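PDB 5I62: potential RNA-dependent RNA polymerase, which catalyses RNA-templated synthesis of RNA from ribonucleoside triphosphates, and probably serves in both transcription and replication of the picobirnavirus double-stranded RNA genome. Local coordinates for residues A[36-41]-A[45-50]; A[283-286]-A[292-295]; A[305-308]-A[312-315]. All blocks are in the same frame, centred on the assembly; numbering follows the deposited sequence.

Contact 1 (A[36-41]-A[45-50]); sequences TPFYKG and ESICDE
Ile47 lays its longer branch against the base of Tyr39: CD1 of Ile47 lies 3.6 Å from CB of Tyr39, and CG1 of Ile47 is 4.0 Å from CG of Tyr39, where the ring begins. With its chi1 at -63°, Ile47 sends CG1 back beside its own backbone N and leaves CG2 as a second arm. That methyl approaches the neighbouring aromatic, Ile47 CG2 standing 4.1 Å from Phe38 CE2. The branched residue thus touches both aromatic side chains from one position on the helix. The rings brace each other as well: CD2 of Tyr39 sits over one face of Phe38, 3.6 Å above its plane and toward the rim, while CE2 of Phe38 lies at the edge of the Tyr39 ring. Just upstream, Thr36 OG1 accepts a bond from Phe38 N at 3.2 Å, an ST turn in the loop that runs from strand 34-35 into helix 44-55. Helices 419-427 and 460-469 follow the catalytic region in the chain, as the thumb does in right-hand polymerases, and both reach this cluster. Phe38 and Ile47 rest on Leu423. A phenol suits position 39 because its CB and ring carbons pack on Ile47 while OH bonds to the carbonyl of Phe466, whose ring also meets that of Tyr39.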
ATOM      1  N   THR A  36      14.040   5.091  17.833  1.00 22.22           N
ATOM      2  CA  THR A  36      14.318   6.497  17.536  1.00 24.92           C
ATOM      3  C   THR A  36      14.716   7.211  18.830  1.00 22.84           C
ATOM      4  O   THR A  36      14.625   6.654  19.924  1.00 23.16           O
ATOM      5  CB  THR A  36      13.091   7.166  16.905  1.00 22.34           C
ATOM      6  OG1 THR A  36      12.079   7.302  17.905  1.00 23.69           O
ATOM      7  CG2 THR A  36      12.541   6.374  15.705  1.00 24.47           C
ATOM      8  N   PRO A  37      15.155   8.475  18.750  1.00 25.67           N
ATOM      9  CA  PRO A  37      15.415   9.243  19.983  1.00 24.27           C
ATOM     10  C   PRO A  37      14.161   9.683  20.729  1.00 23.68           C
ATOM     11  O   PRO A  37      14.276  10.307  21.786  1.00 25.59           O
ATOM     12  CB  PRO A  37      16.199  10.472  19.484  1.00 25.65           C
ATOM     13  CG  PRO A  37      16.553  10.198  18.062  1.00 32.23           C
ATOM     14  CD  PRO A  37      15.560   9.218  17.542  1.00 23.96           C
ATOM     15  N   PHE A  38      12.975   9.379  20.216  1.00 20.23           N
ATOM     16  CA  PHE A  38      11.726   9.779  20.855  1.00 22.40           C
ATOM     17  C   PHE A  38      11.633   9.202  22.267  1.00 21.81           C
ATOM     18  O   PHE A  38      11.693   7.985  22.449  1.00 23.16           O
ATOM     19  CB  PHE A  38      10.562   9.298  19.987  1.00 21.72           C
ATOM     20  CG  PHE A  38       9.206   9.742  20.453  1.00 22.49           C
ATOM     21  CD1 PHE A  38       8.859  11.087  20.458  1.00 23.26           C
ATOM     22  CD2 PHE A  38       8.250   8.805  20.819  1.00 20.78           C
ATOM     23  CE1 PHE A  38       7.589  11.491  20.871  1.00 20.85           C
ATOM     24  CE2 PHE A  38       6.985   9.199  21.227  1.00 23.82           C
ATOM     25  CZ  PHE A  38       6.654  10.550  21.246  1.00 22.88           C
ATOM     26  N   TYR A  39      11.471  10.078  23.260  1.00 21.44           N
ATOM     27  CA  TYR A  39      11.443   9.677  24.670  1.00 24.51           C
ATOM     28  C   TYR A  39      12.613   8.747  25.010  1.00 25.47           C
ATOM     29  O   TYR A  39      12.460   7.716  25.667  1.00 25.20           O
ATOM     30  CB  TYR A  39      10.104   9.040  25.044  1.00 20.62           C
ATOM     31  CG  TYR A  39       9.057  10.065  25.412  1.00 24.59           C
ATOM     32  CD1 TYR A  39       9.200  10.832  26.557  1.00 26.55           C
ATOM     33  CD2 TYR A  39       7.917  10.248  24.635  1.00 23.76           C
ATOM     34  CE1 TYR A  39       8.259  11.769  26.912  1.00 26.29           C
ATOM     35  CE2 TYR A  39       6.959  11.187  24.981  1.00 24.94           C
ATOM     36  CZ  TYR A  39       7.141  11.947  26.121  1.00 24.96           C
ATOM     37  OH  TYR A  39       6.208  12.889  26.489  1.00 26.00           O
ATOM     38  N   LYS A  40      13.799   9.130  24.549  1.00 23.11           N
ATOM     39  CA  LYS A  40      15.000   8.374  24.867  1.00 31.06           C
ATOM     40  C   LYS A  40      15.116   8.173  26.371  1.00 30.68           C
ATOM     41  O   LYS A  40      14.833   9.079  27.158  1.00 29.12           O
ATOM     42  CB  LYS A  40      16.226   9.096  24.324  1.00 30.17           C
ATOM     43  CG  LYS A  40      17.520   8.331  24.495  1.00 37.69           C
ATOM     44  CD  LYS A  40      18.669   9.167  23.972  1.00 39.43           C
ATOM     45  CE  LYS A  40      20.011   8.473  24.139  1.00 41.59           C
ATOM     46  NZ  LYS A  40      21.095   9.392  23.689  1.00 48.58           N
ATOM     47  N   GLY A  41      15.505   6.961  26.775  1.00 33.58           N
ATOM     48  CA  GLY A  41      15.542   6.604  28.178  1.00 29.00           C
ATOM     49  C   GLY A  41      14.263   6.000  28.716  1.00 34.84           C
ATOM     50  O   GLY A  41      14.244   5.554  29.871  1.00 37.45           O
ATOM     51  N   GLU A  45       6.774   0.544  26.213  1.00 32.40           N
ATOM     52  CA  GLU A  45       5.662   0.304  27.130  1.00 35.22           C
ATOM     53  C   GLU A  45       5.367   1.548  27.961  1.00 27.55           C
ATOM     54  O   GLU A  45       4.214   1.985  28.062  1.00 31.32           O
ATOM     55  CB  GLU A  45       5.981  -0.878  28.050  1.00 33.31           C
ATOM     56  CG  GLU A  45       6.139  -2.244  27.375  1.00 35.87           C
ATOM     57  CD  GLU A  45       7.342  -2.303  26.435  1.00 42.70           C
ATOM     58  OE1 GLU A  45       8.498  -2.171  26.911  1.00 39.53           O
ATOM     59  OE2 GLU A  45       7.126  -2.478  25.217  1.00 41.55           O
ATOM     60  N   SER A  46       6.412   2.144  28.544  1.00 31.16           N
ATOM     61  CA  SER A  46       6.224   3.299  29.416  1.00 31.27           C
ATOM     62  C   SER A  46       5.672   4.497  28.656  1.00 26.95           C
ATOM     63  O   SER A  46       4.816   5.216  29.175  1.00 28.84           O
ATOM     64  CB  SER A  46       7.536   3.649  30.101  1.00 30.96           C
ATOM     65  OG  SER A  46       7.836   2.676  31.087  1.00 40.29           O
ATOM     66  N   ILE A  47       6.168   4.746  27.442  1.00 29.32           N
ATOM     67  CA  ILE A  47       5.579   5.783  26.595  1.00 26.85           C
ATOM     68  C   ILE A  47       4.099   5.510  26.397  1.00 25.52           C
ATOM     69  O   ILE A  47       3.245   6.373  26.634  1.00 25.32           O
ATOM     70  CB  ILE A  47       6.299   5.859  25.236  1.00 26.44           C
ATOM     71  CG1 ILE A  47       7.769   6.250  25.415  1.00 25.91           C
ATOM     72  CG2 ILE A  47       5.566   6.841  24.306  1.00 27.18           C
ATOM     73  CD1 ILE A  47       8.627   5.821  24.259  1.00 27.58           C
ATOM     74  N   CYS A  48       3.771   4.297  25.955  1.00 29.67           N
ATOM     75  CA  CYS A  48       2.376   3.965  25.686  1.00 26.28           C
ATOM     76  C   CYS A  48       1.544   4.032  26.958  1.00 25.07           C
ATOM     77  O   CYS A  48       0.432   4.574  26.957  1.00 26.07           O
ATOM     78  CB  CYS A  48       2.292   2.582  25.049  1.00 38.30           C
ATOM     79  SG  CYS A  48       2.912   2.536  23.337  1.00 43.66           S
ATOM     80  N   ASP A  49       2.078   3.498  28.066  1.00 27.28           N
ATOM     81  CA  ASP A  49       1.334   3.501  29.325  1.00 30.73           C
ATOM     82  C   ASP A  49       1.001   4.924  29.758  1.00 27.46           C
ATOM     83  O   ASP A  49      -0.110   5.199  30.232  1.00 23.36           O
ATOM     84  CB  ASP A  49       2.135   2.783  30.413  1.00 25.36           C
ATOM     85  CG  ASP A  49       2.160   1.265  30.232  1.00 36.14           C
ATOM     86  OD1 ASP A  49       1.431   0.742  29.357  1.00 33.17           O
ATOM     87  OD2 ASP A  49       2.921   0.589  30.965  1.00 34.64           O
ATOM     88  N   GLU A  50       1.956   5.843  29.592  1.00 28.72           N
ATOM     89  CA  GLU A  50       1.746   7.223  30.014  1.00 28.80           C
ATOM     90  C   GLU A  50       0.667   7.900  29.176  1.00 27.91           C
ATOM     91  O   GLU A  50      -0.223   8.580  29.710  1.00 28.74           O
ATOM     92  CB  GLU A  50       3.066   7.995  29.935  1.00 32.00           C
ATOM     93  CG  GLU A  50       3.002   9.338  30.624  1.00 39.49           C
ATOM     94  CD  GLU A  50       2.878   9.192  32.140  1.00 47.78           C
ATOM     95  OE1 GLU A  50       2.550  10.192  32.815  1.00 52.08           O
ATOM     96  OE2 GLU A  50       3.112   8.074  32.656  1.00 45.92           O
TER

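Contact 2 (A[283-286]-A[292-295]); sequences DLLT and DWLE
Leu285 meets Trp293 and Leu294 through a single methyl, the tighter part of a modest contact. Its CD1 lies 4.3 Å from CE3 on the six-membered ring of Trp293, approaching obliquely. The same Leu285 CD1 faces the fork of Leu294, 4.3 Å from CG of that residue and about equally far from both of its methyls. Across the helix surface the two larger residues touch more closely: Leu294 CG lies in the plane of the indole at its edge, 3.9 Å from CE3 of Trp293. Chi1 of Trp293, -175°, turns CG opposite its own backbone N and carries the broad ring out beside Leu294. Leu285 is the first residue to leave helical geometry after helix 271-284, and its CB points toward the next helix, 288-296. The contact links two consecutive helices across the short connection between them, in a region that follows the strand 257-261 of the polymerase palm and precedes helix 327-345. Val217 of helix 208-228 touches both Leu285 and Trp293, while Leu281 adds to the apolar surroundings of Trp293 and Leu294. Apolar types suit these three buried places, and the one polar atom of the indole, NE1, is satisfied by the carbonyl of Arg213. The backbones stay well apart, 9.5 Å between CA of Leu285 and CA of Leu294, and no hydrogen bond spans them, so that side-chain ends alone bridge the two segments. The solvent side is different in character: Asp292 and Glu295 are exposed, a place that suits charged side chains, and Glu295 forms a salt bridge with Lys278 on helix 271-284.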
ATOM      1  N   ASP A 283     -11.997  -2.498 -21.413  1.00 20.17           N
ATOM      2  CA  ASP A 283     -13.119  -1.570 -21.537  1.00 21.93           C
ATOM      3  C   ASP A 283     -12.651  -0.121 -21.455  1.00 23.81           C
ATOM      4  O   ASP A 283     -13.088   0.731 -22.235  1.00 24.06           O
ATOM      5  CB  ASP A 283     -14.157  -1.849 -20.444  1.00 22.34           C
ATOM      6  CG  ASP A 283     -15.441  -1.051 -20.646  1.00 27.30           C
ATOM      7  OD1 ASP A 283     -16.205  -1.391 -21.566  1.00 29.14           O
ATOM      8  OD2 ASP A 283     -15.671  -0.070 -19.908  1.00 26.11           O
ATOM      9  N   LEU A 284     -11.767   0.174 -20.500  1.00 19.70           N
ATOM     10  CA  LEU A 284     -11.315   1.544 -20.268  1.00 22.74           C
ATOM     11  C   LEU A 284     -10.410   2.056 -21.385  1.00 20.77           C
ATOM     12  O   LEU A 284     -10.348   3.268 -21.627  1.00 19.44           O
ATOM     13  CB  LEU A 284     -10.579   1.626 -18.931  1.00 19.31           C
ATOM     14  CG  LEU A 284     -11.442   1.509 -17.664  1.00 23.40           C
ATOM     15  CD1 LEU A 284     -10.581   1.228 -16.429  1.00 21.51           C
ATOM     16  CD2 LEU A 284     -12.201   2.791 -17.460  1.00 23.54           C
ATOM     17  N   LEU A 285      -9.689   1.167 -22.049  1.00 18.64           N
ATOM     18  CA  LEU A 285      -8.655   1.574 -22.990  1.00 22.15           C
ATOM     19  C   LEU A 285      -9.203   1.638 -24.412  1.00 26.69           C
ATOM     20  O   LEU A 285     -10.216   1.027 -24.741  1.00 22.95           O
ATOM     21  CB  LEU A 285      -7.477   0.609 -22.941  1.00 18.51           C
ATOM     22  CG  LEU A 285      -6.524   0.726 -21.751  1.00 22.07           C
ATOM     23  CD1 LEU A 285      -5.802  -0.602 -21.561  1.00 23.01           C
ATOM     24  CD2 LEU A 285      -5.520   1.850 -21.991  1.00 20.34           C
ATOM     25  N   THR A 286      -8.492   2.366 -25.269  1.00 28.05           N
ATOM     26  CA  THR A 286      -8.809   2.411 -26.684  1.00 27.28           C
ATOM     27  C   THR A 286      -7.513   2.515 -27.478  1.00 28.07           C
ATOM     28  O   THR A 286      -6.541   3.110 -27.016  1.00 24.72           O
ATOM     29  CB  THR A 286      -9.748   3.589 -26.998  1.00 29.32           C
ATOM     30  OG1 THR A 286     -10.114   3.557 -28.377  1.00 33.10           O
ATOM     31  CG2 THR A 286      -9.067   4.916 -26.682  1.00 33.46           C
ATOM     32  N   ASP A 292      -2.107  -4.246 -27.833  1.00 26.81           N
ATOM     33  CA  ASP A 292      -0.794  -4.863 -27.674  1.00 29.84           C
ATOM     34  C   ASP A 292      -0.353  -4.885 -26.220  1.00 24.92           C
ATOM     35  O   ASP A 292       0.206  -5.883 -25.754  1.00 27.63           O
ATOM     36  CB  ASP A 292       0.234  -4.119 -28.509  1.00 34.16           C
ATOM     37  CG  ASP A 292       0.284  -4.620 -29.925  1.00 46.14           C
ATOM     38  OD1 ASP A 292       0.084  -5.838 -30.122  1.00 54.82           O
ATOM     39  OD2 ASP A 292       0.485  -3.799 -30.842  1.00 47.83           O
ATOM     40  N   TRP A 293      -0.548  -3.771 -25.516  1.00 23.34           N
ATOM     41  CA  TRP A 293      -0.233  -3.688 -24.097  1.00 20.09           C
ATOM     42  C   TRP A 293      -0.947  -4.778 -23.297  1.00 20.94           C
ATOM     43  O   TRP A 293      -0.355  -5.389 -22.401  1.00 19.87           O
ATOM     44  CB  TRP A 293      -0.612  -2.302 -23.580  1.00 17.63           C
ATOM     45  CG  TRP A 293      -0.223  -2.038 -22.159  1.00 18.58           C
ATOM     46  CD1 TRP A 293       0.930  -1.436 -21.718  1.00 16.42           C
ATOM     47  CD2 TRP A 293      -0.985  -2.356 -20.987  1.00 17.10           C
ATOM     48  NE1 TRP A 293       0.926  -1.363 -20.349  1.00 15.21           N
ATOM     49  CE2 TRP A 293      -0.233  -1.923 -19.870  1.00 16.80           C
ATOM     50  CE3 TRP A 293      -2.235  -2.960 -20.771  1.00 19.79           C
ATOM     51  CZ2 TRP A 293      -0.688  -2.071 -18.556  1.00 14.63           C
ATOM     52  CZ3 TRP A 293      -2.683  -3.118 -19.463  1.00 18.48           C
ATOM     53  CH2 TRP A 293      -1.909  -2.669 -18.374  1.00 16.50           C
ATOM     54  N   LEU A 294      -2.225  -5.025 -23.603  1.00 17.46           N
ATOM     55  CA  LEU A 294      -2.994  -6.007 -22.846  1.00 20.33           C
ATOM     56  C   LEU A 294      -2.469  -7.423 -23.065  1.00 22.51           C
ATOM     57  O   LEU A 294      -2.528  -8.258 -22.154  1.00 21.51           O
ATOM     58  CB  LEU A 294      -4.471  -5.912 -23.230  1.00 21.38           C
ATOM     59  CG  LEU A 294      -5.194  -4.690 -22.666  1.00 21.64           C
ATOM     60  CD1 LEU A 294      -6.465  -4.386 -23.471  1.00 20.51           C
ATOM     61  CD2 LEU A 294      -5.537  -4.930 -21.186  1.00 18.72           C
ATOM     62  N   GLU A 295      -1.953  -7.711 -24.263  1.00 23.14           N
ATOM     63  CA  GLU A 295      -1.442  -9.046 -24.550  1.00 22.57           C
ATOM     64  C   GLU A 295      -0.002  -9.215 -24.078  1.00 24.23           C
ATOM     65  O   GLU A 295       0.387 -10.316 -23.683  1.00 23.27           O
ATOM     66  CB  GLU A 295      -1.553  -9.355 -26.038  1.00 30.26           C
ATOM     67  CG  GLU A 295      -2.996  -9.416 -26.545  1.00 38.74           C
ATOM     68  CD  GLU A 295      -3.817 -10.477 -25.816  1.00 41.06           C
ATOM     69  OE1 GLU A 295      -3.298 -11.602 -25.602  1.00 48.76           O
ATOM     70  OE2 GLU A 295      -4.957 -10.167 -25.422  1.00 36.26           O
TER

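Contact 3 (A[305-308]-A[312-315]); sequences PLAY and EIRY
A chi1 of 58° tucks CG of Tyr308 between its backbone N and carbonyl carbon, swinging the ring across the neighbouring strand, and a chi1 of -60° in Glu312 sets CG anti to the carbonyl carbon, with CB lying over the Tyr308 ring. Glu312 CB makes a CH-pi contact with one face of Tyr308, 4.0 Å from the ring centroid and offset toward the rim. Glutamate suits this place because its methylenes can underlie a ring while the carboxylate stays near the phenol end, its OE2 bonded to Asn309. Arg314 N lies at the edge of this ring, near its plane, and CE2 of Tyr308 comes 3.9 Å from CB of Arg314. The backbones pair antiparallel: Leu306 N gives a bond to Arg314 O at 2.9 Å, and Arg314 N returns one to Leu306 O at 2.8 Å. Nearer the turn, Tyr308 N reaches Glu312 O at a longer 3.2 Å. Pro305, with no N-H to offer, sits just before the paired part and spends its ring on apolar contacts, CB lying 3.7 Å from Ile313 CG2 and CG equally near Tyr315 CD2. Small Ala307 and branched Ile313 share one face, covered by Trp8 of helix 5-11; Leu306 and Arg314 share the other, against Ile92, with Arg314 salt-bridged to Asp93. Two residues separate strands 306-309 and 312-314, making a beta hairpin whose first strand runs parallel to strand 176-189 in a mixed sheet.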
ATOM      1  N   PRO A 305       9.901 -13.565 -13.516  1.00 15.22           N
ATOM      2  CA  PRO A 305      10.765 -14.341 -12.621  1.00 16.99           C
ATOM      3  C   PRO A 305      11.156 -13.511 -11.407  1.00 15.71           C
ATOM      4  O   PRO A 305      11.057 -12.284 -11.411  1.00 16.31           O
ATOM      5  CB  PRO A 305      11.989 -14.673 -13.497  1.00 16.73           C
ATOM      6  CG  PRO A 305      11.459 -14.583 -14.928  1.00 15.33           C
ATOM      7  CD  PRO A 305      10.475 -13.450 -14.877  1.00 15.26           C
ATOM      8  N   LEU A 306      11.600 -14.200 -10.358  1.00 14.63           N
ATOM      9  CA  LEU A 306      12.022 -13.568  -9.110  1.00 13.35           C
ATOM     10  C   LEU A 306      13.466 -13.921  -8.788  1.00 14.02           C
ATOM     11  O   LEU A 306      13.778 -15.093  -8.561  1.00 14.14           O
ATOM     12  CB  LEU A 306      11.134 -14.010  -7.949  1.00 17.00           C
ATOM     13  CG  LEU A 306      11.507 -13.442  -6.585  1.00 14.74           C
ATOM     14  CD1 LEU A 306      11.332 -11.904  -6.526  1.00 13.53           C
ATOM     15  CD2 LEU A 306      10.668 -14.126  -5.506  1.00 18.02           C
ATOM     16  N   ALA A 307      14.329 -12.902  -8.715  1.00 16.44           N
ATOM     17  CA  ALA A 307      15.708 -13.067  -8.249  1.00 17.39           C
ATOM     18  C   ALA A 307      15.701 -12.884  -6.732  1.00 14.68           C
ATOM     19  O   ALA A 307      15.536 -11.775  -6.231  1.00 16.40           O
ATOM     20  CB  ALA A 307      16.639 -12.072  -8.932  1.00 18.56           C
ATOM     21  N   TYR A 308      15.875 -13.972  -5.989  1.00 16.53           N
ATOM     22  CA  TYR A 308      15.760 -13.914  -4.537  1.00 16.87           C
ATOM     23  C   TYR A 308      17.099 -14.076  -3.823  1.00 18.77           C
ATOM     24  O   TYR A 308      17.159 -13.909  -2.599  1.00 18.89           O
ATOM     25  CB  TYR A 308      14.763 -14.969  -4.034  1.00 16.97           C
ATOM     26  CG  TYR A 308      15.112 -16.392  -4.423  1.00 18.03           C
ATOM     27  CD1 TYR A 308      15.883 -17.191  -3.585  1.00 21.02           C
ATOM     28  CD2 TYR A 308      14.655 -16.939  -5.616  1.00 20.07           C
ATOM     29  CE1 TYR A 308      16.202 -18.489  -3.929  1.00 23.16           C
ATOM     30  CE2 TYR A 308      14.965 -18.240  -5.977  1.00 19.49           C
ATOM     31  CZ  TYR A 308      15.739 -19.011  -5.126  1.00 23.35           C
ATOM     32  OH  TYR A 308      16.061 -20.302  -5.478  1.00 26.31           O
ATOM     33  N   GLU A 312      20.305 -16.790  -8.019  1.00 19.50           N
ATOM     34  CA  GLU A 312      19.168 -17.678  -7.807  1.00 23.50           C
ATOM     35  C   GLU A 312      17.898 -16.990  -8.264  1.00 19.20           C
ATOM     36  O   GLU A 312      17.600 -15.879  -7.820  1.00 18.39           O
ATOM     37  CB  GLU A 312      19.056 -18.111  -6.344  1.00 23.00           C
ATOM     38  CG  GLU A 312      20.289 -18.854  -5.877  1.00 28.37           C
ATOM     39  CD  GLU A 312      20.083 -19.500  -4.533  1.00 34.74           C
ATOM     40  OE1 GLU A 312      19.209 -20.389  -4.432  1.00 43.21           O
ATOM     41  OE2 GLU A 312      20.771 -19.103  -3.575  1.00 37.86           O
ATOM     42  N   ILE A 313      17.154 -17.665  -9.134  1.00 17.90           N
ATOM     43  CA  ILE A 313      15.988 -17.106  -9.793  1.00 15.58           C
ATOM     44  C   ILE A 313      14.885 -18.157  -9.791  1.00 17.94           C
ATOM     45  O   ILE A 313      15.123 -19.335 -10.070  1.00 18.16           O
ATOM     46  CB  ILE A 313      16.313 -16.648 -11.230  1.00 16.66           C
ATOM     47  CG1 ILE A 313      17.490 -15.661 -11.248  1.00 19.40           C
ATOM     48  CG2 ILE A 313      15.074 -16.022 -11.891  1.00 18.07           C
ATOM     49  CD1 ILE A 313      17.983 -15.335 -12.670  1.00 20.60           C
ATOM     50  N   ARG A 314      13.680 -17.733  -9.483  1.00 18.34           N
ATOM     51  CA  ARG A 314      12.525 -18.614  -9.514  1.00 14.62           C
ATOM     52  C   ARG A 314      11.618 -18.191 -10.660  1.00 15.28           C
ATOM     53  O   ARG A 314      11.486 -16.998 -10.926  1.00 15.18           O
ATOM     54  CB  ARG A 314      11.800 -18.551  -8.175  1.00 17.90           C
ATOM     55  CG  ARG A 314      10.625 -19.481  -8.064  1.00 20.86           C
ATOM     56  CD  ARG A 314      10.178 -19.557  -6.628  1.00 21.79           C
ATOM     57  NE  ARG A 314       9.063 -20.484  -6.513  1.00 25.55           N
ATOM     58  CZ  ARG A 314       8.566 -20.890  -5.356  1.00 22.67           C
ATOM     59  NH1 ARG A 314       9.097 -20.453  -4.217  1.00 22.20           N
ATOM     60  NH2 ARG A 314       7.538 -21.720  -5.344  1.00 28.13           N
ATOM     61  N   TYR A 315      10.993 -19.167 -11.334  1.00 15.98           N
ATOM     62  CA  TYR A 315      10.148 -18.937 -12.507  1.00 16.62           C
ATOM     63  C   TYR A 315       8.736 -19.470 -12.269  1.00 15.51           C
ATOM     64  O   TYR A 315       8.485 -20.205 -11.314  1.00 18.18           O
ATOM     65  CB  TYR A 315      10.742 -19.596 -13.762  1.00 19.92           C
ATOM     66  CG  TYR A 315      12.161 -19.148 -14.071  1.00 19.09           C
ATOM     67  CD1 TYR A 315      13.252 -19.724 -13.425  1.00 18.97           C
ATOM     68  CD2 TYR A 315      12.401 -18.135 -14.992  1.00 19.51           C
ATOM     69  CE1 TYR A 315      14.569 -19.300 -13.712  1.00 22.98           C
ATOM     70  CE2 TYR A 315      13.698 -17.700 -15.270  1.00 21.45           C
ATOM     71  CZ  TYR A 315      14.774 -18.288 -14.636  1.00 19.96           C
ATOM     72  OH  TYR A 315      16.054 -17.834 -14.922  1.00 19.89           O
TER

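How the contacts relate
From the N terminus, the chain first folds back at contact 1, where a loop returns onto the helix it leads into. Over two hundred residues later comes contact 2; five residues lie between its segments, most of them the start of helix 288-296. Contact 3 soon closes the hairpin of strands 306-309 and 312-314, three residues lying between its segments. The three are in series; none nests or crosses. Contacts 1 and 2 lie on opposite sides of the chain's centre, their centres about 52 Å apart. Contacts 2 and 3 come nearer, about 14 Å between nearest atoms, without touching: one ties the end of helix 271-284 to helix 288-296, the other pairs strands of the mixed sheet.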